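Local atomic coordinates of BpsB (PgaB), Poly-beta-1,6-N-acetyl-D-glucosamine N-deacetylase (Bordetella bronchiseptica RB50, PDB entry 5BU6), a protein that is a family 4 carbohydrate esterase that removes acetyl groups from the N-acetylglucosamine units of poly-beta-1,6-N-acetyl-D-glucosamine and is required for biofilm formation in Bordetella bronchiseptica. Residues L148-S153 with T214-V219; S175-L180 with E187-Y192. The protein carries 5 engineered substitutions. All blocks are in the same frame, centred on the assembly; numbering follows the deposited sequence.

Interaction 1: L148-S153 with T214-V219. With EDO (1,2-ethanediol), chain J.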
loop_
_atom_site.group_PDB
_atom_site.type_symbol
_atom_site.label_atom_id
_atom_site.label_comp_id
_atom_site.label_asym_id
_atom_site.label_seq_id
_atom_site.Cartn_x
_atom_site.Cartn_y
_atom_site.Cartn_z
ATOM N N LEU A 148 -12.279 11.940 -0.643
ATOM C CA LEU A 148 -12.530 10.533 -0.917
ATOM C C LEU A 148 -11.308 9.662 -0.663
ATOM O O LEU A 148 -11.435 8.465 -0.515
ATOM C CB LEU A 148 -12.968 10.330 -2.366
ATOM C CG LEU A 148 -14.269 10.945 -2.865
ATOM C CD1 LEU A 148 -14.262 10.897 -4.380
ATOM C CD2 LEU A 148 -15.456 10.178 -2.303
ATOM N N VAL A 149 -10.122 10.260 -0.625
ATOM C CA VAL A 149 -8.903 9.464 -0.678
ATOM C C VAL A 149 -8.008 9.699 0.535
ATOM O O VAL A 149 -7.688 10.828 0.854
ATOM C CB VAL A 149 -8.112 9.786 -1.957
ATOM C CG1 VAL A 149 -6.734 9.157 -1.917
ATOM C CG2 VAL A 149 -8.897 9.345 -3.196
ATOM N N GLU A 150 -7.595 8.619 1.181
ATOM C CA GLU A 150 -6.613 8.661 2.273
ATOM C C GLU A 150 -5.258 8.316 1.678
ATOM O O GLU A 150 -5.113 7.290 1.013
ATOM C CB GLU A 150 -6.970 7.656 3.365
ATOM C CG GLU A 150 -5.872 7.386 4.388
ATOM C CD GLU A 150 -6.115 8.089 5.720
ATOM O OE1 GLU A 150 -7.162 8.754 5.869
ATOM O OE2 GLU A 150 -5.257 7.972 6.621
ATOM N N LEU A 151 -4.269 9.167 1.900
ATOM C CA LEU A 151 -2.922 8.875 1.418
ATOM C C LEU A 151 -2.178 8.076 2.477
ATOM O O LEU A 151 -2.290 8.337 3.688
ATOM C CB LEU A 151 -2.168 10.165 1.090
ATOM C CG LEU A 151 -2.683 11.024 -0.065
ATOM C CD1 LEU A 151 -1.700 12.169 -0.355
ATOM C CD2 LEU A 151 -2.931 10.195 -1.309
ATOM N N ALA A 152 -1.425 7.094 2.015
ATOM C CA ALA A 152 -0.638 6.245 2.884
ATOM C C ALA A 152 0.769 6.129 2.324
ATOM O O ALA A 152 0.991 6.405 1.153
ATOM C CB ALA A 152 -1.280 4.853 2.995
ATOM N N SER A 153 1.710 5.715 3.159
ATOM C CA SER A 153 3.044 5.373 2.686
ATOM C C SER A 153 3.054 3.967 2.099
ATOM O O SER A 153 2.508 3.037 2.698
ATOM C CB SER A 153 4.059 5.474 3.823
ATOM O OG SER A 153 5.352 5.062 3.430
ATOM N N THR A 214 -0.830 14.612 6.729
ATOM C CA THR A 214 -0.076 13.843 7.718
ATOM C C THR A 214 -0.544 12.390 7.673
ATOM O O THR A 214 -1.655 12.096 8.097
ATOM C CB THR A 214 -0.275 14.404 9.156
ATOM O OG1 THR A 214 0.260 15.728 9.232
ATOM C CG2 THR A 214 0.419 13.517 10.194
ATOM N N ILE A 215 0.289 11.483 7.174
ATOM C CA ILE A 215 -0.166 10.110 6.996
ATOM C C ILE A 215 -0.130 9.398 8.344
ATOM O O ILE A 215 0.538 9.850 9.277
ATOM C CB ILE A 215 0.672 9.323 6.010
ATOM C CG1 ILE A 215 2.118 9.212 6.498
ATOM C CG2 ILE A 215 0.607 9.952 4.644
ATOM C CD1 ILE A 215 2.890 8.130 5.763
ATOM N N ARG A 216 -0.842 8.280 8.432
ATOM C CA ARG A 216 -0.879 7.528 9.670
ATOM C C ARG A 216 -0.840 6.037 9.406
ATOM O O ARG A 216 -1.014 5.243 10.320
ATOM C CB ARG A 216 -2.126 7.890 10.475
ATOM C CG ARG A 216 -3.374 7.937 9.643
ATOM C CD ARG A 216 -4.550 8.525 10.403
ATOM N NE ARG A 216 -5.637 8.817 9.477
ATOM C CZ ARG A 216 -6.801 9.354 9.822
ATOM N NH1 ARG A 216 -7.720 9.576 8.896
ATOM N NH2 ARG A 216 -7.047 9.663 11.087
ATOM N N SER A 217 -0.592 5.656 8.155
ATOM C CA SER A 217 -0.615 4.251 7.800
ATOM C C SER A 217 0.499 3.888 6.816
ATOM O O SER A 217 0.950 4.744 6.039
ATOM C CB SER A 217 -1.985 3.895 7.207
ATOM O OG SER A 217 -2.303 4.776 6.146
ATOM N N ILE A 218 0.943 2.632 6.876
ATOM C CA ILE A 218 1.933 2.079 5.945
ATOM C C ILE A 218 1.380 0.829 5.306
ATOM O O ILE A 218 0.845 -0.064 5.996
ATOM C CB ILE A 218 3.275 1.747 6.654
ATOM C CG1 ILE A 218 4.173 0.900 5.757
ATOM C CG2 ILE A 218 3.046 0.977 7.942
ATOM C CD1 ILE A 218 4.829 1.680 4.670
ATOM N N VAL A 219 1.455 0.770 3.984
ATOM C CA VAL A 219 1.137 -0.447 3.253
ATOM C C VAL A 219 2.458 -1.085 2.894
ATOM O O VAL A 219 3.188 -0.543 2.074
ATOM C CB VAL A 219 0.341 -0.186 1.952
ATOM C CG1 VAL A 219 0.045 -1.540 1.223
ATOM C CG2 VAL A 219 -0.965 0.557 2.255
HETATM C C1 EDO J . -10.278 9.825 3.853
HETATM O O1 EDO J . -11.007 8.931 3.005
HETATM C C2 EDO J . -10.571 9.494 5.318
HETATM O O2 EDO J . -9.893 8.299 5.745
HETATM O O HOH W 1 -2.540 7.438 6.274
#
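The carboxylate of E150 and the guanidinium of R216 meet edge to edge, their planes only 14° apart. The grip is side-on: R216 NE donates to E150 OE2 at 3.0 Å and R216 NH1 to E150 OE1 at 3.2 Å. Both bonds are nearly straight and use syn lone pairs. R216 is extended from CG to NE, while E150 bends at chi2 (103°). OE1 of E150 has a second donor, O2 of a 1,2-ethanediol probably from the crystallisation liquor, and Q61 takes NH1 of R216. One water donates to E150 OE2 and L151 O and accepts from R216 N and S217 OG. The backbones join in a single beta bridge: S153 N donates to S217 O at 3.1 Å, and V219 N to S153 O at 2.8 Å. I215 CD1 presses tightly on S153 CB at 3.5 Å. H154, next after S153 and a nickel ligand with D84 and H159, hydrogen-bonds V219 O through ND1, so the bridge probably helps position it. Strand 149-153, paired with strand 104-108 in the parallel sheet of the family's distorted beta/alpha barrel, meets strand 217-219 at 64°; helix 60-67 touches R216 and S217, and helix 189-211 packs on I215.

Interaction 2: S175-L180 with E187-Y192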
loop_
_atom_site.group_PDB
_atom_site.type_symbol
_atom_site.label_atom_id
_atom_site.label_comp_id
_atom_site.label_asym_id
_atom_site.label_seq_id
_atom_site.Cartn_x
_atom_site.Cartn_y
_atom_site.Cartn_z
ATOM N N SER A 175 12.223 -6.477 4.950
ATOM C CA SER A 175 12.182 -7.636 5.831
ATOM C C SER A 175 13.571 -8.122 6.209
ATOM O O SER A 175 13.845 -8.433 7.366
ATOM C CB SER A 175 11.403 -8.773 5.165
ATOM O OG SER A 175 12.100 -9.275 4.034
ATOM N N SER A 176 14.451 -8.181 5.223
ATOM C CA SER A 176 15.734 -8.832 5.409
ATOM C C SER A 176 16.811 -7.895 5.932
ATOM O O SER A 176 16.854 -6.717 5.576
ATOM C CB SER A 176 16.192 -9.457 4.088
ATOM O OG SER A 176 16.213 -8.497 3.047
ATOM N N ARG A 177 17.675 -8.429 6.788
ATOM C CA ARG A 177 18.946 -7.779 7.057
ATOM C C ARG A 177 19.816 -7.989 5.822
ATOM O O ARG A 177 20.205 -9.117 5.504
ATOM C CB ARG A 177 19.605 -8.338 8.322
ATOM C CG ARG A 177 19.058 -7.713 9.601
ATOM C CD ARG A 177 19.566 -8.414 10.859
ATOM N NE ARG A 177 19.049 -9.776 10.984
ATOM C CZ ARG A 177 17.803 -10.077 11.343
ATOM N NH1 ARG A 177 16.929 -9.111 11.606
ATOM N NH2 ARG A 177 17.426 -11.347 11.432
ATOM N N GLN A 178 20.099 -6.902 5.114
ATOM C CA GLN A 178 20.728 -7.017 3.806
ATOM C C GLN A 178 22.240 -7.240 3.887
ATOM O O GLN A 178 22.923 -6.758 4.797
ATOM C CB GLN A 178 20.429 -5.782 2.955
ATOM C CG GLN A 178 21.200 -4.538 3.355
ATOM C CD GLN A 178 20.949 -3.374 2.416
ATOM O OE1 GLN A 178 20.542 -3.564 1.268
ATOM N NE2 GLN A 178 21.195 -2.159 2.898
ATOM N N TYR A 179 22.749 -7.986 2.915
ATOM C CA TYR A 179 24.168 -8.278 2.825
ATOM C C TYR A 179 24.914 -7.122 2.140
ATOM O O TYR A 179 24.521 -6.676 1.061
ATOM C CB TYR A 179 24.366 -9.599 2.077
ATOM C CG TYR A 179 25.803 -9.986 1.879
ATOM C CD1 TYR A 179 26.559 -10.475 2.931
ATOM C CD2 TYR A 179 26.407 -9.865 0.632
ATOM C CE1 TYR A 179 27.882 -10.832 2.748
ATOM C CE2 TYR A 179 27.722 -10.219 0.440
ATOM C CZ TYR A 179 28.456 -10.700 1.500
ATOM O OH TYR A 179 29.770 -11.052 1.316
ATOM N N LEU A 180 25.977 -6.633 2.777
ATOM C CA LEU A 180 26.726 -5.481 2.268
ATOM C C LEU A 180 28.070 -5.874 1.665
ATOM O O LEU A 180 29.017 -6.175 2.392
ATOM C CB LEU A 180 26.951 -4.460 3.380
ATOM C CG LEU A 180 25.673 -4.036 4.096
ATOM C CD1 LEU A 180 25.993 -3.064 5.214
ATOM C CD2 LEU A 180 24.699 -3.431 3.101
ATOM N N GLU A 187 23.998 -6.269 7.420
ATOM C CA GLU A 187 23.551 -5.222 8.335
ATOM C C GLU A 187 23.315 -5.796 9.718
ATOM O O GLU A 187 22.719 -6.859 9.841
ATOM C CB GLU A 187 22.244 -4.587 7.848
ATOM C CG GLU A 187 22.397 -3.633 6.699
ATOM C CD GLU A 187 21.084 -2.963 6.342
ATOM O OE1 GLU A 187 20.034 -3.636 6.415
ATOM O OE2 GLU A 187 21.111 -1.764 5.996
ATOM N N ASN A 188 23.748 -5.092 10.757
ATOM C CA ASN A 188 23.380 -5.482 12.111
ATOM C C ASN A 188 21.994 -4.933 12.444
ATOM O O ASN A 188 21.397 -4.205 11.645
ATOM C CB ASN A 188 24.419 -4.997 13.133
ATOM C CG ASN A 188 24.532 -3.477 13.183
ATOM O OD1 ASN A 188 23.547 -2.777 13.413
ATOM N ND2 ASN A 188 25.742 -2.967 12.990
ATOM N N ASP A 189 21.489 -5.275 13.623
ATOM C CA ASP A 189 20.136 -4.898 14.015
ATOM C C ASP A 189 19.951 -3.384 14.087
ATOM O O ASP A 189 18.951 -2.862 13.611
ATOM C CB ASP A 189 19.780 -5.545 15.355
ATOM C CG ASP A 189 19.542 -7.040 15.229
ATOM O OD1 ASP A 189 19.034 -7.472 14.167
ATOM O OD2 ASP A 189 19.862 -7.782 16.185
ATOM N N ALA A 190 20.925 -2.686 14.658
ATOM C CA ALA A 190 20.869 -1.229 14.729
ATOM C C ALA A 190 20.852 -0.595 13.338
ATOM O O ALA A 190 20.037 0.277 13.072
ATOM C CB ALA A 190 22.033 -0.699 15.534
ATOM N N GLU A 191 21.752 -1.033 12.459
ATOM C CA GLU A 191 21.796 -0.537 11.078
ATOM C C GLU A 191 20.489 -0.802 10.336
ATOM O O GLU A 191 19.952 0.072 9.635
ATOM C CB GLU A 191 22.959 -1.181 10.314
ATOM C CG GLU A 191 24.338 -0.819 10.837
ATOM C CD GLU A 191 25.445 -1.643 10.193
ATOM O OE1 GLU A 191 25.139 -2.684 9.575
ATOM O OE2 GLU A 191 26.624 -1.249 10.304
ATOM N N TYR A 192 19.976 -2.016 10.492
ATOM C CA TYR A 192 18.732 -2.412 9.841
ATOM C C TYR A 192 17.551 -1.556 10.293
ATOM O O TYR A 192 16.809 -1.019 9.469
ATOM C CB TYR A 192 18.464 -3.888 10.128
ATOM C CG TYR A 192 17.089 -4.371 9.779
ATOM C CD1 TYR A 192 16.571 -4.218 8.496
ATOM C CD2 TYR A 192 16.318 -5.025 10.726
ATOM C CE1 TYR A 192 15.293 -4.684 8.183
ATOM C CE2 TYR A 192 15.068 -5.497 10.427
ATOM C CZ TYR A 192 14.553 -5.326 9.160
ATOM O OH TYR A 192 13.301 -5.817 8.890
#
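OE2 of E187 is held by two donors, a salt bridge from R195 NE nearly two turns into the helix and a weak hydrogen bond from Q178 NE2 at 3.1 Å. The site lies at the N terminus of helix 189-211, which opens with a capping box: N188 OD1 accepts from E191 N at 2.7 Å, and E191 OE1 accepts in return from N188 N at 3.0 Å, met from above the carboxylate plane, while its OE2 pairs with R185. Just ahead of the cap, E187 N donates to Q178 O at 2.9 Å, nearly along the C=O axis, which ties the incoming chain to the start of the helix. Q178 rises from the crowded position between its backbone N and carbonyl carbon (chi1 74°), then runs extended, so that its CG lies against the E187 carboxylate and its amide is turned 64° from that plane. L180 brings CD1 against CG of E187. The aliphatic part of R177 crosses Y192, its guanidinium 82° from the ring plane. D189 OD1 sits well out of that guanidinium plane, 3.7 Å from R177 NH1, a long salt bridge of charge alone. Y192 OH, hydrogen-bonded to A174 O and N226 ND2, merely touches S175 O.

As a worked example of nested contacts, one long-range and one local, the chain first lays down strand 149-153, beside strand 104-108 in the parallel sheet, and then departs on a 60-residue excursion before interaction 1 brings it back. Within that excursion, residues 175-180 run outward into the short antiparallel pair 179-180 and 185-186, and interaction 2 closes this small loop after six residues, at the start of helix 189-211. The loops therefore nest without crossing. The helix then carries the chain inward, and strand 217-219 follows it. Interaction 2 joins the strand hairpin to the N terminus of helix 189-211, interaction 1 strand 149-153 to strand 217-219; their centres lie 26 Å apart.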